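Local coordinates for protein putative acetyltransferase Ta0821 (Thermoplasma acidophilum DSM 1728, PDB 3C26) that is a putative member of the GNAT acetyltransferase family and probably transfers an acyl group to a substrate that has not been defined, at residues R119-V124 with V261-Y266; G11-I16 with W56-S61. All blocks are in the same frame, centred on the assembly; numbering follows the deposited sequence.

Interaction 1: residues R119-V124 with V261-Y266; sequences RLRSAV and VWEYRY. With NO3 (nitrate ion), chain C; NO3 (nitrate ion), chain D.
Leu120 pairs with Tyr264 and Ser122 with Trp262 as antiparallel hydrogen-bonded pairs, the strand directions 161° apart. At the first pair Leu120 N reaches Tyr264 O at 2.9 Å and Tyr264 N returns to Leu120 O at 2.8 Å. The face carrying Arg119, Arg121, Glu263 and Arg265 is a charged one. Glu263 runs out extended, its CG anti to the backbone N (chi1 -178°), and lies alongside Arg121, pointing the same way. Arg121 NE gives Glu263 OE1 a nearly straight bond of 2.8 Å, lying in the guanidinium plane but meeting the oxygen on its anti side; NH2 adds a weak second bond. NH1 of the same buried guanidinium is satisfied elsewhere, by Asp82 and Tyr181 O.

In many GNAT folds the seventh strand inserts between the fifth and the sixth; the C-terminal strand 258-265 appears to take that place, between 119-125 and 141-153.

Arg119 bends at chi3, and its guanidinium holds a nitrate by the edge, with NE 2.8 Å from O3 and NH2 2.6 Å from O2. The ion probably comes from the crystallisation liquor. Arg119 CG also packs against Arg265 CD at 3.5 Å. An alanine here would remove both donors and that methylene, and would probably leave the nitrate more loosely held and the Arg265 chain freer to turn.

The face of Leu120 and Tyr264 is largely apolar, though Ser122 also lies on it and its OG is hydrogen-bonded to Leu87 O. Leu120 CD1 lies 3.9 Å from Tyr264 CD1, while its CG meets Tyr266 CE2. Tyr264 directs CE1 over the centre of the Tyr266 ring, whose hydroxyl is hydrogen-bonded to Ile110 O in helix 101-113. Val124 CG2 touches Trp262 CD1 at 4.0 Å, and Leu132 of helix 129-138 packs on both side chains.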
ATOM      1  N   ARG A 119      13.789  28.169   2.326  1.00 24.60           N
ATOM      2  CA  ARG A 119      13.169  26.832   2.424  1.00 24.17           C
ATOM      3  C   ARG A 119      12.519  26.291   1.164  1.00 23.18           C
ATOM      4  O   ARG A 119      11.783  26.981   0.444  1.00 22.66           O
ATOM      5  CB  ARG A 119      12.082  26.815   3.536  1.00 25.16           C
ATOM      6  CG  ARG A 119      12.554  27.286   4.932  1.00 26.57           C
ATOM      7  CD  ARG A 119      11.373  27.596   5.894  1.00 33.15           C
ATOM      8  NE  ARG A 119      10.707  28.856   5.514  1.00 40.85           N
ATOM      9  CZ  ARG A 119       9.583  29.360   6.053  1.00 44.04           C
ATOM     10  NH1 ARG A 119       8.931  28.726   7.027  1.00 43.82           N
ATOM     11  NH2 ARG A 119       9.096  30.513   5.598  1.00 42.99           N
ATOM     12  N   LEU A 120      12.758  25.005   0.968  1.00 21.43           N
ATOM     13  CA  LEU A 120      12.136  24.221  -0.091  1.00 21.34           C
ATOM     14  C   LEU A 120      11.344  23.130   0.603  1.00 21.40           C
ATOM     15  O   LEU A 120      11.772  22.580   1.619  1.00 20.90           O
ATOM     16  CB  LEU A 120      13.161  23.542  -1.005  1.00 21.27           C
ATOM     17  CG  LEU A 120      14.271  24.387  -1.620  1.00 20.47           C
ATOM     18  CD1 LEU A 120      15.284  23.487  -2.373  1.00 18.52           C
ATOM     19  CD2 LEU A 120      13.703  25.524  -2.509  1.00 18.22           C
ATOM     20  N   ARG A 121      10.183  22.848   0.035  1.00 21.21           N
ATOM     21  CA  ARG A 121       9.324  21.758   0.494  1.00 21.15           C
ATOM     22  C   ARG A 121       8.878  20.904  -0.672  1.00 21.02           C
ATOM     23  O   ARG A 121       8.809  21.359  -1.817  1.00 19.53           O
ATOM     24  CB  ARG A 121       8.101  22.278   1.262  1.00 21.09           C
ATOM     25  CG  ARG A 121       8.452  23.088   2.456  1.00 22.16           C
ATOM     26  CD  ARG A 121       7.288  23.422   3.297  1.00 26.57           C
ATOM     27  NE  ARG A 121       7.713  24.279   4.402  1.00 26.98           N
ATOM     28  CZ  ARG A 121       7.251  25.503   4.650  1.00 24.05           C
ATOM     29  NH1 ARG A 121       6.266  25.981   3.966  1.00 22.51           N
ATOM     30  NH2 ARG A 121       7.729  26.205   5.661  1.00 26.78           N
ATOM     31  N   SER A 122       8.538  19.662  -0.340  1.00 21.81           N
ATOM     32  CA  SER A 122       8.055  18.704  -1.324  1.00 22.21           C
ATOM     33  C   SER A 122       7.271  17.591  -0.640  1.00 22.42           C
ATOM     34  O   SER A 122       7.581  17.179   0.493  1.00 21.11           O
ATOM     35  CB  SER A 122       9.232  18.110  -2.130  1.00 23.37           C
ATOM     36  OG  SER A 122       8.822  17.501  -3.353  1.00 27.44           O
ATOM     37  N   ALA A 123       6.296  17.073  -1.392  1.00 20.64           N
ATOM     38  CA  ALA A 123       5.483  16.005  -0.923  1.00 21.14           C
ATOM     39  C   ALA A 123       5.905  14.692  -1.588  1.00 21.26           C
ATOM     40  O   ALA A 123       6.016  14.593  -2.822  1.00 21.27           O
ATOM     41  CB  ALA A 123       3.979  16.313  -1.150  1.00 20.66           C
ATOM     42  N   VAL A 124       6.156  13.694  -0.744  1.00 21.82           N
ATOM     43  CA  VAL A 124       6.590  12.357  -1.187  1.00 21.45           C
ATOM     44  C   VAL A 124       5.758  11.225  -0.553  1.00 21.15           C
ATOM     45  O   VAL A 124       5.542  11.212   0.640  1.00 18.51           O
ATOM     46  CB  VAL A 124       8.084  12.109  -0.858  1.00 22.16           C
ATOM     47  CG1 VAL A 124       8.554  10.855  -1.507  1.00 22.96           C
ATOM     48  CG2 VAL A 124       8.935  13.342  -1.263  1.00 20.35           C
ATOM     49  N   VAL A 261       5.642  15.134   3.946  1.00 20.21           N
ATOM     50  CA  VAL A 261       6.229  16.457   3.650  1.00 20.55           C
ATOM     51  C   VAL A 261       7.670  16.579   4.154  1.00 19.57           C
ATOM     52  O   VAL A 261       7.991  16.397   5.329  1.00 20.23           O
ATOM     53  CB  VAL A 261       5.348  17.641   4.220  1.00 20.42           C
ATOM     54  CG1 VAL A 261       5.889  19.026   3.784  1.00 19.37           C
ATOM     55  CG2 VAL A 261       3.917  17.449   3.835  1.00 21.60           C
ATOM     56  N   TRP A 262       8.526  16.874   3.188  1.00 19.45           N
ATOM     57  CA  TRP A 262       9.960  17.114   3.373  1.00 19.45           C
ATOM     58  C   TRP A 262      10.350  18.579   3.163  1.00 19.34           C
ATOM     59  O   TRP A 262       9.796  19.286   2.321  1.00 20.20           O
ATOM     60  CB  TRP A 262      10.743  16.201   2.434  1.00 20.48           C
ATOM     61  CG  TRP A 262      10.583  14.746   2.803  1.00 22.47           C
ATOM     62  CD1 TRP A 262       9.447  14.001   2.663  1.00 20.54           C
ATOM     63  CD2 TRP A 262      11.556  13.878   3.416  1.00 23.90           C
ATOM     64  NE1 TRP A 262       9.653  12.719   3.125  1.00 22.40           N
ATOM     65  CE2 TRP A 262      10.932  12.616   3.603  1.00 21.39           C
ATOM     66  CE3 TRP A 262      12.890  14.032   3.811  1.00 24.59           C
ATOM     67  CZ2 TRP A 262      11.598  11.527   4.144  1.00 21.47           C
ATOM     68  CZ3 TRP A 262      13.552  12.948   4.380  1.00 22.75           C
ATOM     69  CH2 TRP A 262      12.909  11.710   4.546  1.00 22.67           C
ATOM     70  N   GLU A 263      11.294  19.020   3.971  1.00 19.05           N
ATOM     71  CA  GLU A 263      11.834  20.348   3.905  1.00 19.47           C
ATOM     72  C   GLU A 263      13.366  20.398   3.924  1.00 20.07           C
ATOM     73  O   GLU A 263      14.081  19.624   4.609  1.00 20.38           O
ATOM     74  CB  GLU A 263      11.210  21.235   5.028  1.00 18.82           C
ATOM     75  CG  GLU A 263      11.644  22.677   5.063  1.00 20.92           C
ATOM     76  CD  GLU A 263      10.972  23.424   6.224  1.00 26.46           C
ATOM     77  OE1 GLU A 263       9.746  23.589   6.170  1.00 28.06           O
ATOM     78  OE2 GLU A 263      11.656  23.782   7.214  1.00 27.94           O
ATOM     79  N   TYR A 264      13.827  21.288   3.061  1.00 20.90           N
ATOM     80  CA  TYR A 264      15.223  21.643   2.836  1.00 20.83           C
ATOM     81  C   TYR A 264      15.430  23.115   3.272  1.00 22.86           C
ATOM     82  O   TYR A 264      14.652  24.028   2.929  1.00 21.60           O
ATOM     83  CB  TYR A 264      15.576  21.507   1.372  1.00 20.39           C
ATOM     84  CG  TYR A 264      17.013  21.891   1.021  1.00 21.13           C
ATOM     85  CD1 TYR A 264      17.397  23.234   0.925  1.00 22.49           C
ATOM     86  CD2 TYR A 264      17.992  20.911   0.836  1.00 19.61           C
ATOM     87  CE1 TYR A 264      18.721  23.577   0.611  1.00 20.66           C
ATOM     88  CE2 TYR A 264      19.292  21.242   0.539  1.00 24.58           C
ATOM     89  CZ  TYR A 264      19.651  22.586   0.419  1.00 24.09           C
ATOM     90  OH  TYR A 264      20.971  22.898   0.152  1.00 24.06           O
ATOM     91  N   ARG A 265      16.491  23.320   4.041  1.00 23.34           N
ATOM     92  CA  ARG A 265      16.878  24.671   4.503  1.00 24.98           C
ATOM     93  C   ARG A 265      18.224  25.101   3.965  1.00 24.60           C
ATOM     94  O   ARG A 265      19.183  24.389   4.102  1.00 25.67           O
ATOM     95  CB  ARG A 265      17.005  24.675   6.014  1.00 25.89           C
ATOM     96  CG  ARG A 265      15.697  24.494   6.752  1.00 29.85           C
ATOM     97  CD  ARG A 265      14.990  25.823   6.905  1.00 36.22           C
ATOM     98  NE  ARG A 265      14.483  26.047   8.266  1.00 38.19           N
ATOM     99  CZ  ARG A 265      14.895  27.022   9.078  1.00 37.92           C
ATOM    100  NH1 ARG A 265      15.808  27.914   8.701  1.00 40.12           N
ATOM    101  NH2 ARG A 265      14.353  27.133  10.269  1.00 37.53           N
ATOM    102  N   TYR A 266      18.283  26.277   3.378  1.00 23.92           N
ATOM    103  CA  TYR A 266      19.573  26.832   2.947  1.00 23.31           C
ATOM    104  C   TYR A 266      20.432  27.294   4.122  1.00 23.78           C
ATOM    105  O   TYR A 266      21.661  27.421   3.966  1.00 22.58           O
ATOM    106  CB  TYR A 266      19.403  27.957   1.947  1.00 22.89           C
ATOM    107  CG  TYR A 266      18.968  27.464   0.608  1.00 22.05           C
ATOM    108  CD1 TYR A 266      19.891  26.990  -0.313  1.00 20.49           C
ATOM    109  CD2 TYR A 266      17.639  27.432   0.273  1.00 20.69           C
ATOM    110  CE1 TYR A 266      19.493  26.522  -1.517  1.00 19.14           C
ATOM    111  CE2 TYR A 266      17.236  27.005  -0.960  1.00 16.17           C
ATOM    112  CZ  TYR A 266      18.157  26.550  -1.847  1.00 15.17           C
ATOM    113  OH  TYR A 266      17.758  26.117  -3.083  1.00 17.56           O
ATOM    114  OXT TYR A 266      19.929  27.547   5.232  1.00 24.46           O
TER
HETATM  115  N   NO3 C 267      11.557  31.480   3.267  1.00 37.70           N
HETATM  116  O1  NO3 C 267      12.310  32.345   2.499  1.00 36.60           O
HETATM  117  O2  NO3 C 267      10.555  31.982   4.079  1.00 39.66           O
HETATM  118  O3  NO3 C 267      11.780  30.116   3.269  1.00 38.70           O
HETATM  119  N   NO3 D 268       9.843  15.008  -5.087  1.00 47.62           N
HETATM  120  O1  NO3 D 268       9.921  15.989  -6.064  1.00 47.15           O
HETATM  121  O2  NO3 D 268       8.739  14.968  -4.224  1.00 46.53           O
HETATM  122  O3  NO3 D 268      10.847  14.034  -5.001  1.00 48.85           O

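Interaction 2: residues G11-I16 with W56-S61; sequences GSPSDI and WVNDGS
Ile16 and Val57 lie antiparallel, flank against flank, where the loop between strand 7-10 and helix 16-19 meets the end of helix 45-58, Ile16 being the first residue of the short helix. From CB, which points toward helix 45-58, Ile16 places CG1 beside its own backbone N (chi1 -64°), and CG1 makes the close apolar contact, 3.7 Å from Val57 CG1. The chain then continues to CD1, anti to CA, which reaches the amide of Asn58: OD1 is 3.8 Å away and ND2 4.0 Å. Ile16 and Asn58 cross at about a right angle.

Val57 CG1, anti to its backbone N, also presses on the loop backbone, 3.5 Å from Ser12 O. Asn58 OD1 lies close to the proline ring as well, 3.1 Å from Pro13 CG. No direct hydrogen bond spans the two segments; a water does so instead, donating to Val57 O at 2.6 Å and to Gly11 O at 3.2 Å. The loop holds its own shape: Asp15 OD2 accepts from Ser12 N, Asp15 N bonds to Ser12 O, and OD2 has a salt bridge to Arg66 besides.

Val57 O has a second donor in Gly60 N, while Ser61 N bonds back to Trp56 O. With positive phi at Gly60, these bonds make the Schellman motif that ends the helix and turns the chain into strand 62-67.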
ATOM      1  N   GLY A  11      10.656  25.503 -18.901  1.00 26.19           N
ATOM      2  CA  GLY A  11       9.694  24.840 -19.811  1.00 25.45           C
ATOM      3  C   GLY A  11       8.865  25.869 -20.603  1.00 25.13           C
ATOM      4  O   GLY A  11       8.529  26.942 -20.131  1.00 23.68           O
ATOM      5  N   SER A  12       8.566  25.553 -21.847  1.00 25.91           N
ATOM      6  CA  SER A  12       7.752  26.462 -22.646  1.00 26.39           C
ATOM      7  C   SER A  12       6.622  25.722 -23.305  1.00 25.91           C
ATOM      8  O   SER A  12       6.670  24.523 -23.371  1.00 26.14           O
ATOM      9  CB  SER A  12       8.591  27.178 -23.692  1.00 26.43           C
ATOM     10  OG  SER A  12       8.583  26.452 -24.902  1.00 30.76           O
ATOM     11  N   PRO A  13       5.571  26.437 -23.753  1.00 27.04           N
ATOM     12  CA  PRO A  13       4.432  25.761 -24.372  1.00 27.17           C
ATOM     13  C   PRO A  13       4.790  24.844 -25.523  1.00 27.71           C
ATOM     14  O   PRO A  13       4.037  23.920 -25.818  1.00 27.03           O
ATOM     15  CB  PRO A  13       3.551  26.923 -24.834  1.00 27.60           C
ATOM     16  CG  PRO A  13       3.789  27.970 -23.797  1.00 27.75           C
ATOM     17  CD  PRO A  13       5.270  27.865 -23.508  1.00 26.23           C
ATOM     18  N   SER A  14       5.945  25.068 -26.152  1.00 27.49           N
ATOM     19  CA  SER A  14       6.341  24.219 -27.264  1.00 27.19           C
ATOM     20  C   SER A  14       6.806  22.865 -26.762  1.00 26.95           C
ATOM     21  O   SER A  14       6.921  21.910 -27.540  1.00 25.47           O
ATOM     22  CB  SER A  14       7.417  24.875 -28.137  1.00 28.01           C
ATOM     23  OG  SER A  14       8.596  25.118 -27.408  1.00 30.75           O
ATOM     24  N   ASP A  15       7.001  22.780 -25.439  1.00 25.69           N
ATOM     25  CA  ASP A  15       7.472  21.553 -24.774  1.00 24.76           C
ATOM     26  C   ASP A  15       6.311  20.699 -24.300  1.00 24.54           C
ATOM     27  O   ASP A  15       6.507  19.565 -23.879  1.00 23.59           O
ATOM     28  CB  ASP A  15       8.318  21.876 -23.519  1.00 25.74           C
ATOM     29  CG  ASP A  15       9.580  22.659 -23.830  1.00 23.97           C
ATOM     30  OD1 ASP A  15      10.237  22.364 -24.832  1.00 25.37           O
ATOM     31  OD2 ASP A  15       9.956  23.528 -23.018  1.00 22.35           O
ATOM     32  N   ILE A  16       5.096  21.232 -24.401  1.00 24.22           N
ATOM     33  CA  ILE A  16       3.918  20.578 -23.797  1.00 23.92           C
ATOM     34  C   ILE A  16       3.621  19.182 -24.346  1.00 23.51           C
ATOM     35  O   ILE A  16       3.286  18.279 -23.599  1.00 21.42           O
ATOM     36  CB  ILE A  16       2.651  21.444 -23.833  1.00 24.66           C
ATOM     37  CG1 ILE A  16       2.880  22.701 -22.981  1.00 27.38           C
ATOM     38  CG2 ILE A  16       1.463  20.724 -23.197  1.00 23.78           C
ATOM     39  CD1 ILE A  16       1.640  23.697 -22.942  1.00 31.39           C
ATOM     40  N   TRP A  56       0.621  25.048 -15.526  1.00 23.04           N
ATOM     41  CA  TRP A  56       1.899  25.394 -14.938  1.00 23.24           C
ATOM     42  C   TRP A  56       2.920  25.785 -15.964  1.00 23.94           C
ATOM     43  O   TRP A  56       3.624  26.747 -15.771  1.00 23.72           O
ATOM     44  CB  TRP A  56       2.485  24.210 -14.152  1.00 23.45           C
ATOM     45  CG  TRP A  56       1.792  23.928 -12.822  1.00 21.69           C
ATOM     46  CD1 TRP A  56       0.986  24.780 -12.125  1.00 23.52           C
ATOM     47  CD2 TRP A  56       1.956  22.776 -11.996  1.00 21.67           C
ATOM     48  NE1 TRP A  56       0.622  24.221 -10.936  1.00 23.01           N
ATOM     49  CE2 TRP A  56       1.195  22.980 -10.837  1.00 20.43           C
ATOM     50  CE3 TRP A  56       2.676  21.580 -12.127  1.00 24.54           C
ATOM     51  CZ2 TRP A  56       1.134  22.038  -9.807  1.00 21.21           C
ATOM     52  CZ3 TRP A  56       2.594  20.642 -11.096  1.00 19.72           C
ATOM     53  CH2 TRP A  56       1.859  20.885  -9.959  1.00 18.85           C
ATOM     54  N   VAL A  57       3.041  24.949 -17.000  1.00 24.33           N
ATOM     55  CA  VAL A  57       4.003  25.171 -18.101  1.00 24.99           C
ATOM     56  C   VAL A  57       3.740  26.519 -18.734  1.00 25.56           C
ATOM     57  O   VAL A  57       4.644  27.303 -18.993  1.00 24.26           O
ATOM     58  CB  VAL A  57       3.986  24.035 -19.206  1.00 25.42           C
ATOM     59  CG1 VAL A  57       4.907  24.401 -20.362  1.00 23.76           C
ATOM     60  CG2 VAL A  57       4.364  22.665 -18.592  1.00 23.83           C
ATOM     61  N   ASN A  58       2.465  26.791 -18.947  1.00 27.06           N
ATOM     62  CA  ASN A  58       2.030  28.059 -19.555  1.00 26.92           C
ATOM     63  C   ASN A  58       2.264  29.275 -18.658  1.00 27.91           C
ATOM     64  O   ASN A  58       2.439  30.382 -19.148  1.00 26.59           O
ATOM     65  CB  ASN A  58       0.563  27.978 -19.978  1.00 27.13           C
ATOM     66  CG  ASN A  58       0.383  27.229 -21.286  1.00 27.40           C
ATOM     67  OD1 ASN A  58       1.182  27.386 -22.190  1.00 30.08           O
ATOM     68  ND2 ASN A  58      -0.707  26.488 -21.418  1.00 30.19           N
ATOM     69  N   ASP A  59       2.299  29.041 -17.347  1.00 28.90           N
ATOM     70  CA  ASP A  59       2.488  30.134 -16.360  1.00 29.79           C
ATOM     71  C   ASP A  59       3.973  30.399 -16.127  1.00 29.17           C
ATOM     72  O   ASP A  59       4.347  31.309 -15.412  1.00 29.16           O
ATOM     73  CB  ASP A  59       1.902  29.800 -14.983  1.00 31.14           C
ATOM     74  CG  ASP A  59       0.384  29.701 -14.970  1.00 36.19           C
ATOM     75  OD1 ASP A  59      -0.289  30.102 -15.957  1.00 40.92           O
ATOM     76  OD2 ASP A  59      -0.132  29.205 -13.923  1.00 41.25           O
ATOM     77  N   GLY A  60       4.813  29.541 -16.678  1.00 27.64           N
ATOM     78  CA  GLY A  60       6.269  29.667 -16.485  1.00 27.13           C
ATOM     79  C   GLY A  60       6.843  29.084 -15.205  1.00 25.99           C
ATOM     80  O   GLY A  60       7.916  29.472 -14.789  1.00 26.62           O
ATOM     81  N   SER A  61       6.142  28.142 -14.581  1.00 24.32           N
ATOM     82  CA  SER A  61       6.574  27.609 -13.289  1.00 24.06           C
ATOM     83  C   SER A  61       7.195  26.250 -13.450  1.00 23.39           C
ATOM     84  O   SER A  61       7.625  25.617 -12.472  1.00 23.82           O
ATOM     85  CB  SER A  61       5.414  27.567 -12.282  1.00 23.89           C
ATOM     86  OG  SER A  61       4.366  26.775 -12.765  1.00 24.86           O
TER
HETATM   87  O   HOH W   1       6.127  29.070 -20.234  1.00 43.88           O

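How the interactions relate
The two interactions sit at different depths of the fold. Interaction 1 joins two neighbouring strands near the middle of the fold, about 11 Å from the chain centre, and buries more than twice the surface of interaction 2, whose centre lies about 19 Å out. The first is held by regular backbone bonds, with a salt-bridge network on one face and mostly apolar packing on the other; the second, loop against helix end, relies on one aliphatic pair, contacts of carbon with amide and carbonyl oxygens, and one bridging water. They share no element: their centres are 23 Å apart and their nearest atoms about 10 Å, and along the chain interaction 2 closes before interaction 1 opens.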